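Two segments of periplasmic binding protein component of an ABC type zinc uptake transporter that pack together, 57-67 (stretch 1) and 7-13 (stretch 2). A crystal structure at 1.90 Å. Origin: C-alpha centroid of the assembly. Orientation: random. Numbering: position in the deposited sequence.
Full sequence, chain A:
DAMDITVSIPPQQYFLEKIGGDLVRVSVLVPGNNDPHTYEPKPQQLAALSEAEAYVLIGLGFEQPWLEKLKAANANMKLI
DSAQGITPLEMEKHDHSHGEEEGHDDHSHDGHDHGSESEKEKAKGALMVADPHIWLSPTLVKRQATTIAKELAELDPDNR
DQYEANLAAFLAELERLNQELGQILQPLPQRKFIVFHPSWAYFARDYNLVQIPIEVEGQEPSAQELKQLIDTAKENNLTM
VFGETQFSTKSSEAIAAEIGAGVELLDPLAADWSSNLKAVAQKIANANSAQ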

# COMPACT_ATOMS: atom_id res chain seq x y z
N LEU A 57 -9.38 -8.90 0.76
CA LEU A 57 -9.49 -7.70 -0.04
C LEU A 57 -8.89 -6.48 0.63
O LEU A 57 -9.01 -6.30 1.86
CB LEU A 57 -10.97 -7.36 -0.26
CG LEU A 57 -11.85 -8.44 -0.89
CD1 LEU A 57 -13.34 -8.16 -0.57
CD2 LEU A 57 -11.59 -8.49 -2.37
N ILE A 58 -8.28 -5.63 -0.18
CA ILE A 58 -7.85 -4.35 0.36
C ILE A 58 -9.19 -3.59 0.57
O ILE A 58 -9.39 -2.86 1.55
CB ILE A 58 -7.00 -3.59 -0.69
CG1 ILE A 58 -5.57 -4.20 -0.75
CG2 ILE A 58 -7.00 -2.10 -0.39
CD1 ILE A 58 -5.50 -5.50 -1.45
N GLY A 59 -10.12 -3.77 -0.36
CA GLY A 59 -11.40 -3.08 -0.23
C GLY A 59 -11.39 -1.71 -0.89
O GLY A 59 -10.50 -1.39 -1.67
N LEU A 60 -12.38 -0.90 -0.54
CA LEU A 60 -12.53 0.45 -1.08
C LEU A 60 -12.50 0.48 -2.58
O LEU A 60 -12.04 1.45 -3.18
CB LEU A 60 -11.44 1.40 -0.49
CG LEU A 60 -11.58 1.59 1.03
CD1 LEU A 60 -10.40 2.39 1.59
CD2 LEU A 60 -12.92 2.34 1.33
N GLY A 61 -13.00 -0.56 -3.21
CA GLY A 61 -12.99 -0.58 -4.66
C GLY A 61 -11.70 -1.02 -5.31
O GLY A 61 -11.62 -1.17 -6.53
N PHE A 62 -10.66 -1.25 -4.52
CA PHE A 62 -9.37 -1.67 -5.12
C PHE A 62 -9.50 -2.86 -6.08
O PHE A 62 -8.87 -2.89 -7.13
CB PHE A 62 -8.40 -2.04 -4.00
CG PHE A 62 -7.01 -2.29 -4.49
CD1 PHE A 62 -6.24 -1.23 -4.96
CD2 PHE A 62 -6.44 -3.54 -4.39
CE1 PHE A 62 -4.89 -1.42 -5.30
CE2 PHE A 62 -5.09 -3.74 -4.74
CZ PHE A 62 -4.32 -2.67 -5.18
N GLU A 63 -10.29 -3.85 -5.70
CA GLU A 63 -10.48 -5.08 -6.46
C GLU A 63 -11.71 -5.08 -7.39
O GLU A 63 -11.99 -6.10 -8.04
CB GLU A 63 -10.63 -6.26 -5.51
CG GLU A 63 -9.35 -6.68 -4.73
CD GLU A 63 -9.18 -6.00 -3.39
OE1 GLU A 63 -10.06 -5.22 -2.99
OE2 GLU A 63 -8.15 -6.27 -2.72
N GLN A 64 -12.43 -3.97 -7.45
CA GLN A 64 -13.66 -3.85 -8.25
C GLN A 64 -13.55 -4.52 -9.63
O GLN A 64 -14.44 -5.25 -10.05
CB GLN A 64 -14.07 -2.35 -8.43
N PRO A 65 -12.44 -4.29 -10.35
CA PRO A 65 -12.22 -4.87 -11.68
C PRO A 65 -12.18 -6.41 -11.77
O PRO A 65 -12.48 -6.98 -12.81
CB PRO A 65 -10.87 -4.28 -12.09
CG PRO A 65 -10.75 -3.05 -11.25
CD PRO A 65 -11.30 -3.45 -9.95
N TRP A 66 -11.78 -7.07 -10.70
CA TRP A 66 -11.63 -8.52 -10.71
C TRP A 66 -12.66 -9.19 -9.86
O TRP A 66 -12.71 -10.42 -9.84
CB TRP A 66 -10.29 -8.95 -10.10
CG TRP A 66 -9.17 -8.04 -10.31
CD1 TRP A 66 -8.82 -7.41 -11.48
CD2 TRP A 66 -8.22 -7.61 -9.32
NE1 TRP A 66 -7.71 -6.63 -11.27
CE2 TRP A 66 -7.32 -6.73 -9.97
CE3 TRP A 66 -8.03 -7.90 -7.96
CZ2 TRP A 66 -6.24 -6.13 -9.29
CZ3 TRP A 66 -6.96 -7.30 -7.29
CH2 TRP A 66 -6.08 -6.43 -7.96
N LEU A 67 -13.46 -8.40 -9.14
CA LEU A 67 -14.39 -9.01 -8.20
C LEU A 67 -15.28 -10.13 -8.75
O LEU A 67 -15.35 -11.22 -8.15
CB LEU A 67 -15.25 -7.93 -7.52
CG LEU A 67 -15.10 -7.75 -6.00
CD1 LEU A 67 -16.34 -7.07 -5.47
CD2 LEU A 67 -14.94 -9.08 -5.28
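Stretch 2 (7-13) VSIPPQQ

Stretch 2 meets stretch 1 at a bend, not along a shared strand or a pair of helices. Val7 arrives with extended backbone angles (-124/164), Ser8 turns (-74/-47), Ile9 extends again (-132/158), and the chain then enters a helix that takes in Pro11, Gln12 and Gln13 and runs on later in the chain. Stretch 1 folds tightly on itself: a type I' turn from Gly59 to Phe62 overlaps a type I turn from Gly61 to Gln64. The nearest CA atoms across the stretches are those of Leu57 and Ser8, 6.3 Å apart, and together the two pieces bury 269 Å². Here the step from Leu57 to Ile58 and the path from Val7 to Ile9 run roughly the same way; the helix then leads off, leaving Gln13 out of reach.

Ser8 gives up the most surface, 61 Å², and its CA-to-CB bond points toward stretch 1. Its OG donates a hydrogen bond of 2.6 Å to OE2 of Glu63, the one hydrogen bond that crosses between the stretches. Glu63 is also bonded within its own stretch: the same OE2 accepts from N of Ile58 at 2.6 Å, while OE1 accepts from N of Gly59 at 3.0 Å. The buried carboxylate thus ties down the backbone leading into the first turn and, with the oxygen that Ile58 also uses, anchors the serine. Trp66 closes in beside this bond with the edge of its ring, CZ3 lying 3.7 Å from OG of Ser8.

Ile58 is the counterpart on stretch 1, with 55 Å² covered. Its CA-to-CB bond points sideways, yet the end of the side chain comes nearer, so that CD1 lies 3.8 Å from CG1 of Ile9. Phe62 adds to the apolar patch with the edge of its ring: CE2 is 3.8 Å from CG2 of Ile9, and CB of Ser8 also sits near the ring plane.

Gln12, with 40 Å² covered, reaches back from the helix. Its OE1 accepts from N of Ile9 at 3.0 Å, and more weakly from N of Ser8 at 2.9 Å, linking the helix to the bend before it, although the position of OE1 is less certain than most. NE2 of the same side chain comes within 3.6 Å of C of Leu57.

The rule to read here is economical. A short polar side chain at the bend finds a carboxylate that also accepts from backbone NH groups, and the side chain of Ile58 and the ring edges of Phe62 and Trp66 lie beside Ser8. Gly59, at the head of the turn, has phi/psi of 90/-164, where a CB would be jammed against the carbonyl O of Ile58; at Gly61, inside the turn, a CB would likewise be jammed against the carbonyl O of Leu60.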

# COMPACT_ATOMS: atom_id res chain seq x y z
N VAL A 7 -4.31 -13.25 -1.16
CA VAL A 7 -4.47 -11.83 -0.92
C VAL A 7 -4.18 -11.10 -2.23
O VAL A 7 -3.60 -11.67 -3.15
CB VAL A 7 -3.51 -11.31 0.17
CG1 VAL A 7 -3.74 -12.10 1.48
CG2 VAL A 7 -2.06 -11.46 -0.32
N SER A 8 -4.58 -9.84 -2.30
CA SER A 8 -4.37 -9.06 -3.52
C SER A 8 -2.94 -8.62 -3.78
O SER A 8 -2.42 -8.83 -4.86
CB SER A 8 -5.27 -7.82 -3.51
OG SER A 8 -6.63 -8.18 -3.66
N ILE A 9 -2.27 -8.08 -2.76
CA ILE A 9 -0.92 -7.53 -3.02
C ILE A 9 0.09 -8.00 -2.02
O ILE A 9 -0.27 -8.41 -0.91
CB ILE A 9 -0.99 -5.98 -3.08
CG1 ILE A 9 -1.70 -5.44 -1.82
CG2 ILE A 9 -1.75 -5.53 -4.30
CD1 ILE A 9 -1.47 -3.96 -1.54
N PRO A 10 1.39 -7.95 -2.39
CA PRO A 10 2.46 -8.41 -1.50
C PRO A 10 2.44 -7.93 -0.05
O PRO A 10 2.63 -8.74 0.85
CB PRO A 10 3.79 -8.00 -2.26
CG PRO A 10 3.30 -8.03 -3.76
CD PRO A 10 1.91 -7.42 -3.66
N PRO A 11 2.20 -6.63 0.19
CA PRO A 11 2.19 -6.18 1.60
C PRO A 11 1.18 -6.98 2.46
O PRO A 11 1.38 -7.18 3.65
CB PRO A 11 1.76 -4.72 1.49
CG PRO A 11 2.19 -4.32 0.14
CD PRO A 11 1.99 -5.49 -0.73
N GLN A 12 0.08 -7.41 1.84
CA GLN A 12 -0.91 -8.16 2.60
C GLN A 12 -0.38 -9.50 3.02
O GLN A 12 -0.86 -10.09 3.98
CB GLN A 12 -2.18 -8.35 1.77
CG GLN A 12 -2.97 -7.10 1.64
CD GLN A 12 -4.19 -7.36 0.78
OE1 GLN A 12 -4.04 -7.70 -0.40
NE2 GLN A 12 -5.39 -7.20 1.36
N GLN A 13 0.64 -10.00 2.33
CA GLN A 13 1.15 -11.30 2.73
C GLN A 13 1.89 -11.09 4.06
O GLN A 13 1.94 -11.98 4.89
CB GLN A 13 2.13 -11.81 1.66
CG GLN A 13 2.79 -13.11 1.99
CD GLN A 13 4.15 -12.94 2.62
OE1 GLN A 13 4.66 -13.84 3.29
NE2 GLN A 13 4.75 -11.79 2.42